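Local atomic coordinates of endoglucanase (Clostridium thermocellum, PDB entry 2C26), a protein that probably takes part in cellulose breakdown as a family 9 and 44 glycosidase, this piece comprising its PKD domain and a C-terminal beta-sandwich module. Residues 9-14 with 35-40; 181-186 with 198-203. All coordinates share one frame; numbering follows the deposited sequence.

Interaction 1: 9-14 with 35-40; sequences APKAIF and IDEDGT. With CA (calcium ion), chain B; EDO (1,2-ethanediol), chain H.
K11 lays the aliphatic part of its side chain obliquely over the CG2 methyl of I35, K11 CD coming within 3.8 Å of I35 CG2. The pair sits at the calcium-bearing end of the PKD domain, where residues 9-14, in the loop before strand 15-17, meet the loop leading into strand 41-47. Beneath the side chains is a single antiparallel bridge: K11 N donates to I35 O at 2.7 Å, and I35 N returns a bond to K11 O at 3.0 Å. The K11 chain leaves the backbone extended and then bends at chi3 (-69°), which keeps its end along the I35 CG2 methyl and turns it toward the E37 carboxylate. The opposite charges probably attract, but K11 NZ stays 4.3 Å from E37 OE2, beyond a salt bridge. A water links the two, accepting from the lysine and donating to the carboxylate.

Beyond the bridge, residues D36 to G39 make a type I beta turn that supplies two of the calcium ligands, D36 and D38. D36 chelates the ion with both carboxylate oxygens, while D38 OD1 binds it at 2.4 Å. N7, Q8 and D79 complete the site together with a water. P10 packs against the D36 carboxylate, its CB 3.9 Å from D36 OD1, and also touches V77 and D79 of strand 69-79. D36 OD1 has a further partner: another water, not bound to the metal, donates to it and to A9 O, and accepts the backbone N-H of E37 at 2.7 Å from E37 N.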
ATOM      1  N   ALA A   9      -3.248  39.958   0.396  1.00 35.93           N
ATOM      2  CA  ALA A   9      -2.764  39.037  -0.633  1.00 35.56           C
ATOM      3  C   ALA A   9      -3.913  38.146  -1.123  1.00 35.42           C
ATOM      4  O   ALA A   9      -4.860  37.886  -0.372  1.00 35.53           O
ATOM      5  CB  ALA A   9      -1.585  38.203  -0.105  1.00 35.22           C
ATOM      6  N   PRO A  10      -3.863  37.722  -2.403  1.00 35.78           N
ATOM      7  CA  PRO A  10      -4.914  36.863  -2.965  1.00 35.72           C
ATOM      8  C   PRO A  10      -4.946  35.420  -2.436  1.00 36.21           C
ATOM      9  O   PRO A  10      -3.944  34.912  -1.931  1.00 36.48           O
ATOM     10  CB  PRO A  10      -4.596  36.865  -4.462  1.00 35.71           C
ATOM     11  CG  PRO A  10      -3.087  37.121  -4.516  1.00 35.32           C
ATOM     12  CD  PRO A  10      -2.843  38.087  -3.414  1.00 35.31           C
ATOM     13  N   LYS A  11      -6.110  34.786  -2.569  1.00 36.05           N
ATOM     14  CA  LYS A  11      -6.284  33.356  -2.352  1.00 36.10           C
ATOM     15  C   LYS A  11      -5.849  32.628  -3.631  1.00 35.90           C
ATOM     16  O   LYS A  11      -6.372  32.912  -4.695  1.00 36.22           O
ATOM     17  CB  LYS A  11      -7.767  33.052  -2.038  1.00 35.80           C
ATOM     18  CG  LYS A  11      -8.094  31.559  -1.908  1.00 35.74           C
ATOM     19  CD  LYS A  11      -9.588  31.239  -2.049  1.00 36.04           C
ATOM     20  CE  LYS A  11     -10.399  31.747  -0.877  1.00 36.35           C
ATOM     21  NZ  LYS A  11     -11.844  31.423  -1.049  1.00 36.74           N
ATOM     22  N   ALA A  12      -4.887  31.714  -3.516  1.00 35.38           N
ATOM     23  CA  ALA A  12      -4.417  30.896  -4.630  1.00 35.13           C
ATOM     24  C   ALA A  12      -4.752  29.425  -4.404  1.00 35.06           C
ATOM     25  O   ALA A  12      -4.428  28.853  -3.363  1.00 34.78           O
ATOM     26  CB  ALA A  12      -2.910  31.066  -4.832  1.00 34.73           C
ATOM     27  N   ILE A  13      -5.397  28.821  -5.398  1.00 34.84           N
ATOM     28  CA  ILE A  13      -5.783  27.415  -5.364  1.00 34.76           C
ATOM     29  C   ILE A  13      -6.128  26.995  -6.786  1.00 35.05           C
ATOM     30  O   ILE A  13      -6.539  27.827  -7.591  1.00 34.94           O
ATOM     31  CB  ILE A  13      -6.985  27.148  -4.388  1.00 35.09           C
ATOM     32  CG1 ILE A  13      -7.195  25.638  -4.174  1.00 34.84           C
ATOM     33  CG2 ILE A  13      -8.274  27.857  -4.851  1.00 34.47           C
ATOM     34  CD1 ILE A  13      -7.759  25.290  -2.843  1.00 36.75           C
ATOM     35  N   PHE A  14      -5.913  25.719  -7.094  1.00 35.14           N
ATOM     36  CA  PHE A  14      -6.362  25.120  -8.343  1.00 35.63           C
ATOM     37  C   PHE A  14      -6.739  23.666  -8.144  1.00 36.06           C
ATOM     38  O   PHE A  14      -6.333  23.029  -7.164  1.00 36.23           O
ATOM     39  CB  PHE A  14      -5.331  25.279  -9.493  1.00 34.97           C
ATOM     40  CG  PHE A  14      -4.065  24.468  -9.320  1.00 34.09           C
ATOM     41  CD1 PHE A  14      -2.971  25.000  -8.655  1.00 32.95           C
ATOM     42  CD2 PHE A  14      -3.961  23.183  -9.851  1.00 34.36           C
ATOM     43  CE1 PHE A  14      -1.788  24.261  -8.502  1.00 33.09           C
ATOM     44  CE2 PHE A  14      -2.791  22.434  -9.701  1.00 33.40           C
ATOM     45  CZ  PHE A  14      -1.708  22.970  -9.030  1.00 33.90           C
ATOM     46  N   ILE A  35      -8.985  33.966  -5.800  1.00 35.09           N
ATOM     47  CA  ILE A  35      -9.665  35.255  -5.696  1.00 35.39           C
ATOM     48  C   ILE A  35      -8.804  36.245  -4.918  1.00 35.48           C
ATOM     49  O   ILE A  35      -8.117  35.879  -3.961  1.00 35.23           O
ATOM     50  CB  ILE A  35     -11.096  35.123  -5.052  1.00 35.34           C
ATOM     51  CG1 ILE A  35     -11.775  36.489  -4.866  1.00 36.12           C
ATOM     52  CG2 ILE A  35     -11.066  34.328  -3.711  1.00 35.17           C
ATOM     53  CD1 ILE A  35     -13.333  36.421  -4.787  1.00 35.06           C
ATOM     54  N   ASP A  36      -8.847  37.499  -5.343  1.00 35.64           N
ATOM     55  CA  ASP A  36      -8.326  38.584  -4.533  1.00 36.10           C
ATOM     56  C   ASP A  36      -9.516  39.274  -3.878  1.00 36.35           C
ATOM     57  O   ASP A  36     -10.376  39.814  -4.572  1.00 36.55           O
ATOM     58  CB  ASP A  36      -7.517  39.570  -5.376  1.00 35.98           C
ATOM     59  CG  ASP A  36      -6.788  40.581  -4.521  1.00 35.88           C
ATOM     60  OD1 ASP A  36      -6.302  40.186  -3.445  1.00 35.74           O
ATOM     61  OD2 ASP A  36      -6.692  41.768  -4.896  1.00 35.42           O
ATOM     62  N   GLU A  37      -9.577  39.227  -2.547  1.00 36.43           N
ATOM     63  CA  GLU A  37     -10.757  39.693  -1.803  1.00 36.99           C
ATOM     64  C   GLU A  37     -10.995  41.205  -1.875  1.00 37.12           C
ATOM     65  O   GLU A  37     -12.137  41.660  -1.790  1.00 37.37           O
ATOM     66  CB  GLU A  37     -10.700  39.252  -0.330  1.00 36.83           C
ATOM     67  CG  GLU A  37     -10.497  37.753  -0.093  1.00 36.43           C
ATOM     68  CD  GLU A  37     -11.671  36.900  -0.542  1.00 38.27           C
ATOM     69  OE1 GLU A  37     -12.767  37.437  -0.802  1.00 36.86           O
ATOM     70  OE2 GLU A  37     -11.496  35.671  -0.629  1.00 40.85           O
ATOM     71  N   ASP A  38      -9.917  41.973  -2.007  1.00 37.60           N
ATOM     72  CA  ASP A  38      -9.990  43.435  -1.984  1.00 38.20           C
ATOM     73  C   ASP A  38      -9.460  44.081  -3.280  1.00 38.71           C
ATOM     74  O   ASP A  38      -9.111  45.264  -3.289  1.00 39.44           O
ATOM     75  CB  ASP A  38      -9.207  43.966  -0.777  1.00 37.80           C
ATOM     76  CG  ASP A  38      -7.724  43.702  -0.895  1.00 36.96           C
ATOM     77  OD1 ASP A  38      -7.343  42.861  -1.725  1.00 35.66           O
ATOM     78  OD2 ASP A  38      -6.932  44.342  -0.182  1.00 37.37           O
ATOM     79  N   GLY A  39      -9.393  43.308  -4.362  1.00 38.83           N
ATOM     80  CA  GLY A  39      -8.900  43.813  -5.651  1.00 38.82           C
ATOM     81  C   GLY A  39      -9.191  42.810  -6.746  1.00 39.20           C
ATOM     82  O   GLY A  39     -10.228  42.152  -6.721  1.00 39.58           O
ATOM     83  N   THR A  40      -8.285  42.687  -7.709  1.00 39.15           N
ATOM     84  CA  THR A  40      -8.448  41.709  -8.785  1.00 39.15           C
ATOM     85  C   THR A  40      -7.171  40.910  -8.994  1.00 38.78           C
ATOM     86  O   THR A  40      -6.089  41.340  -8.587  1.00 38.83           O
ATOM     87  CB  THR A  40      -8.819  42.375 -10.138  1.00 39.31           C
ATOM     88  OG1 THR A  40      -7.797  43.308 -10.513  1.00 39.06           O
ATOM     89  CG2 THR A  40     -10.169  43.076 -10.071  1.00 39.09           C
TER
HETATM   90 CA    CA B 301      -5.311  42.372  -2.942  1.00 36.70          CA
HETATM   91  C1  EDO H 405      -7.830  34.237   1.992  1.00 58.26           C
HETATM   92  O1  EDO H 405      -7.630  32.811   1.965  1.00 59.38           O
HETATM   93  C2  EDO H 405      -6.510  34.947   1.710  1.00 58.50           C
HETATM   94  O2  EDO H 405      -6.732  36.340   1.440  1.00 57.41           O
HETATM   95  O   HOH W   1      -7.279  39.104  -1.062  1.00 33.69           O
HETATM   96  O   HOH W   2     -13.649  34.115  -0.968  1.00 30.90           O
HETATM   97  O   HOH W   3      -5.152  44.415  -4.480  1.00 33.79           O

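Interaction 2: 181-186 with 198-203; sequences IQPYIM and NSTWKG
Q182 reaches across to both S199 and W201, and the three side chains meet at the amide oxygen. Its CG lies between the backbone N and the carbonyl carbon (chi1 58°) and the chain is extended beyond it, which brings OE1 level with the indole plane at the edge of W201, 3.5 Å from W201 CD1. S199 OG donates to Q182 OE1 at 2.7 Å, but approaches from above the amide, 54° out of the carbonyl plane. W197 NE1 bonds to the same hydroxyl, and Q182 NE2 is paired with Q234 on the neighbouring strand, so the amide is held at both ends.

These residues belong to the antiparallel hairpin of strands 178-187 and 194-203, the latter outermost in its five-stranded sheet of the C-terminal beta-sandwich. Y184 stands beside S199, their CB atoms 3.9 Å apart; its ring turns away to stack on W197, and its hydroxyl bonds to Q230. On the other face CG2 of I185 packs at 3.5 Å on CB of N198. The P183 ring meets T200 more loosely, P183 CG lying 4.1 Å from T200 CB. I181, P183 and I185 also press on strand 165-172 of the opposing sheet.

Paired backbone bonds join I181 with K202 and I185 with N198. Between them T200 N donates to P183 O at 3.2 Å, and proline has no N-H to answer. T200 O instead lies 3.4 Å from Q182 CA in a C-H···O contact. The middle of the hairpin thus keeps one backbone hydrogen bond, between the paired bonds at each end, with the buttressed amide of Q182 adding a side-chain link next to the P183/T200 pair, which lacks its second backbone bond.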
ATOM      1  N   ILE A 181      -3.065 -17.427  -1.558  1.00 44.65           N
ATOM      2  CA  ILE A 181      -2.077 -17.017  -2.537  1.00 44.69           C
ATOM      3  C   ILE A 181      -1.138 -16.031  -1.835  1.00 44.33           C
ATOM      4  O   ILE A 181      -1.555 -15.315  -0.915  1.00 43.99           O
ATOM      5  CB  ILE A 181      -2.742 -16.421  -3.818  1.00 44.65           C
ATOM      6  CG1 ILE A 181      -1.720 -16.266  -4.947  1.00 45.12           C
ATOM      7  CG2 ILE A 181      -3.461 -15.098  -3.527  1.00 45.11           C
ATOM      8  CD1 ILE A 181      -2.345 -16.019  -6.321  1.00 45.38           C
ATOM      9  N   GLN A 182       0.123 -16.010  -2.254  1.00 43.80           N
ATOM     10  CA  GLN A 182       1.101 -15.096  -1.662  1.00 43.45           C
ATOM     11  C   GLN A 182       2.324 -14.840  -2.531  1.00 42.73           C
ATOM     12  O   GLN A 182       3.055 -15.769  -2.880  1.00 43.27           O
ATOM     13  CB  GLN A 182       1.543 -15.586  -0.279  1.00 43.59           C
ATOM     14  CG  GLN A 182       2.163 -16.980  -0.223  1.00 43.39           C
ATOM     15  CD  GLN A 182       2.454 -17.406   1.201  1.00 43.97           C
ATOM     16  OE1 GLN A 182       2.416 -16.589   2.122  1.00 46.88           O
ATOM     17  NE2 GLN A 182       2.743 -18.685   1.394  1.00 44.49           N
ATOM     18  N   PRO A 183       2.552 -13.573  -2.889  1.00 42.15           N
ATOM     19  CA  PRO A 183       3.870 -13.230  -3.400  1.00 41.24           C
ATOM     20  C   PRO A 183       4.911 -13.449  -2.291  1.00 40.51           C
ATOM     21  O   PRO A 183       4.595 -13.301  -1.109  1.00 39.46           O
ATOM     22  CB  PRO A 183       3.739 -11.743  -3.724  1.00 41.51           C
ATOM     23  CG  PRO A 183       2.608 -11.262  -2.849  1.00 42.11           C
ATOM     24  CD  PRO A 183       1.651 -12.406  -2.849  1.00 42.29           C
ATOM     25  N   TYR A 184       6.129 -13.821  -2.674  1.00 39.55           N
ATOM     26  CA  TYR A 184       7.179 -14.051  -1.699  1.00 39.26           C
ATOM     27  C   TYR A 184       8.540 -13.589  -2.190  1.00 39.34           C
ATOM     28  O   TYR A 184       8.774 -13.413  -3.389  1.00 39.25           O
ATOM     29  CB  TYR A 184       7.214 -15.523  -1.238  1.00 38.99           C
ATOM     30  CG  TYR A 184       7.657 -16.512  -2.308  1.00 38.75           C
ATOM     31  CD1 TYR A 184       9.014 -16.825  -2.490  1.00 38.81           C
ATOM     32  CD2 TYR A 184       6.721 -17.141  -3.118  1.00 37.67           C
ATOM     33  CE1 TYR A 184       9.417 -17.738  -3.466  1.00 38.09           C
ATOM     34  CE2 TYR A 184       7.108 -18.049  -4.097  1.00 38.27           C
ATOM     35  CZ  TYR A 184       8.447 -18.340  -4.269  1.00 38.46           C
ATOM     36  OH  TYR A 184       8.798 -19.250  -5.243  1.00 38.97           O
ATOM     37  N   ILE A 185       9.429 -13.353  -1.235  1.00 39.90           N
ATOM     38  CA  ILE A 185      10.838 -13.163  -1.529  1.00 39.80           C
ATOM     39  C   ILE A 185      11.630 -14.020  -0.545  1.00 39.25           C
ATOM     40  O   ILE A 185      11.390 -13.992   0.657  1.00 38.79           O
ATOM     41  CB  ILE A 185      11.270 -11.670  -1.541  1.00 40.38           C
ATOM     42  CG1 ILE A 185      12.753 -11.544  -1.923  1.00 40.90           C
ATOM     43  CG2 ILE A 185      11.003 -10.972  -0.198  1.00 40.55           C
ATOM     44  CD1 ILE A 185      13.001 -11.338  -3.395  1.00 44.14           C
ATOM     45  N   MET A 186      12.540 -14.824  -1.082  1.00 38.43           N
ATOM     46  CA  MET A 186      13.256 -15.821  -0.295  1.00 37.56           C
ATOM     47  C   MET A 186      14.784 -15.742  -0.528  1.00 36.74           C
ATOM     48  O   MET A 186      15.328 -16.449  -1.401  1.00 36.68           O
ATOM     49  CB  MET A 186      12.693 -17.228  -0.580  1.00 37.66           C
ATOM     50  CG  MET A 186      13.364 -18.391   0.187  1.00 36.75           C
ATOM     51  SD  MET A 186      12.519 -19.961  -0.120  1.00 38.63           S
ATOM     52  CE  MET A 186      12.819 -20.198  -1.869  1.00 38.38           C
ATOM     53  N   ASN A 198       9.922 -14.277   3.281  1.00 39.96           N
ATOM     54  CA  ASN A 198       9.091 -13.091   3.376  1.00 41.54           C
ATOM     55  C   ASN A 198       7.924 -13.263   2.406  1.00 41.55           C
ATOM     56  O   ASN A 198       8.151 -13.547   1.234  1.00 41.34           O
ATOM     57  CB  ASN A 198       9.917 -11.862   2.997  1.00 41.83           C
ATOM     58  CG  ASN A 198      11.084 -11.636   3.931  1.00 44.94           C
ATOM     59  OD1 ASN A 198      10.907 -11.110   5.027  1.00 46.86           O
ATOM     60  ND2 ASN A 198      12.290 -12.036   3.507  1.00 47.78           N
ATOM     61  N   SER A 199       6.687 -13.136   2.895  1.00 41.85           N
ATOM     62  CA  SER A 199       5.497 -13.232   2.028  1.00 42.43           C
ATOM     63  C   SER A 199       4.318 -12.353   2.484  1.00 42.98           C
ATOM     64  O   SER A 199       4.221 -11.992   3.659  1.00 42.80           O
ATOM     65  CB  SER A 199       5.042 -14.689   1.865  1.00 42.21           C
ATOM     66  OG  SER A 199       4.521 -15.230   3.077  1.00 42.59           O
ATOM     67  N   THR A 200       3.438 -12.014   1.541  1.00 43.27           N
ATOM     68  CA  THR A 200       2.169 -11.374   1.863  1.00 43.88           C
ATOM     69  C   THR A 200       1.030 -12.366   1.656  1.00 44.19           C
ATOM     70  O   THR A 200       0.513 -12.518   0.547  1.00 44.35           O
ATOM     71  CB  THR A 200       1.926 -10.111   1.022  1.00 43.85           C
ATOM     72  OG1 THR A 200       3.102  -9.292   1.024  1.00 44.69           O
ATOM     73  CG2 THR A 200       0.759  -9.304   1.596  1.00 44.00           C
ATOM     74  N   TRP A 201       0.645 -13.039   2.735  1.00 44.62           N
ATOM     75  CA  TRP A 201      -0.356 -14.098   2.675  1.00 45.27           C
ATOM     76  C   TRP A 201      -1.748 -13.506   2.481  1.00 46.02           C
ATOM     77  O   TRP A 201      -2.147 -12.595   3.209  1.00 46.46           O
ATOM     78  CB  TRP A 201      -0.293 -14.943   3.953  1.00 45.06           C
ATOM     79  CG  TRP A 201      -1.123 -16.192   3.930  1.00 44.76           C
ATOM     80  CD1 TRP A 201      -0.725 -17.436   3.520  1.00 44.74           C
ATOM     81  CD2 TRP A 201      -2.489 -16.324   4.345  1.00 45.53           C
ATOM     82  NE1 TRP A 201      -1.760 -18.332   3.652  1.00 45.31           N
ATOM     83  CE2 TRP A 201      -2.855 -17.676   4.154  1.00 45.45           C
ATOM     84  CE3 TRP A 201      -3.440 -15.430   4.865  1.00 45.02           C
ATOM     85  CZ2 TRP A 201      -4.136 -18.158   4.462  1.00 45.42           C
ATOM     86  CZ3 TRP A 201      -4.711 -15.907   5.168  1.00 45.09           C
ATOM     87  CH2 TRP A 201      -5.046 -17.261   4.965  1.00 45.09           C
ATOM     88  N   LYS A 202      -2.474 -14.017   1.492  1.00 46.64           N
ATOM     89  CA  LYS A 202      -3.860 -13.610   1.251  1.00 47.49           C
ATOM     90  C   LYS A 202      -4.738 -14.839   1.096  1.00 47.62           C
ATOM     91  O   LYS A 202      -4.504 -15.668   0.213  1.00 47.61           O
ATOM     92  CB  LYS A 202      -3.983 -12.730  -0.005  1.00 47.63           C
ATOM     93  CG  LYS A 202      -3.231 -11.403   0.046  1.00 48.86           C
ATOM     94  CD  LYS A 202      -4.002 -10.345   0.830  1.00 51.17           C
ATOM     95  CE  LYS A 202      -3.288  -9.003   0.788  1.00 52.01           C
ATOM     96  NZ  LYS A 202      -4.032  -7.965   1.559  1.00 53.57           N
ATOM     97  N   GLY A 203      -5.742 -14.958   1.959  1.00 48.00           N
ATOM     98  CA  GLY A 203      -6.766 -15.988   1.815  1.00 48.25           C
ATOM     99  C   GLY A 203      -7.523 -15.805   0.511  1.00 48.49           C
ATOM    100  O   GLY A 203      -7.670 -14.682   0.019  1.00 48.27           O
TER

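How the interactions relate
The two contacts belong to separate beta-rich domains, on opposite sides of the chain's centre, their centres about 52 Å apart. Interaction 1 is mostly surface: four of its six touching residues are exposed, and one isolated bridge and ordered waters join its loops, beside a calcium ion held in part by 35-40 and the residues just before 9-14. Interaction 2 lies deeper, with five of its ten touching residues buried, and joins two strands of one hairpin through a ladder of backbone bonds. Its polar side-chain links are uncharged, whereas carboxylates dominate at 35-40. Both involve a proline: P10 beside the bridge and the metal-binding D36, P183 within the ladder, where it costs a bond.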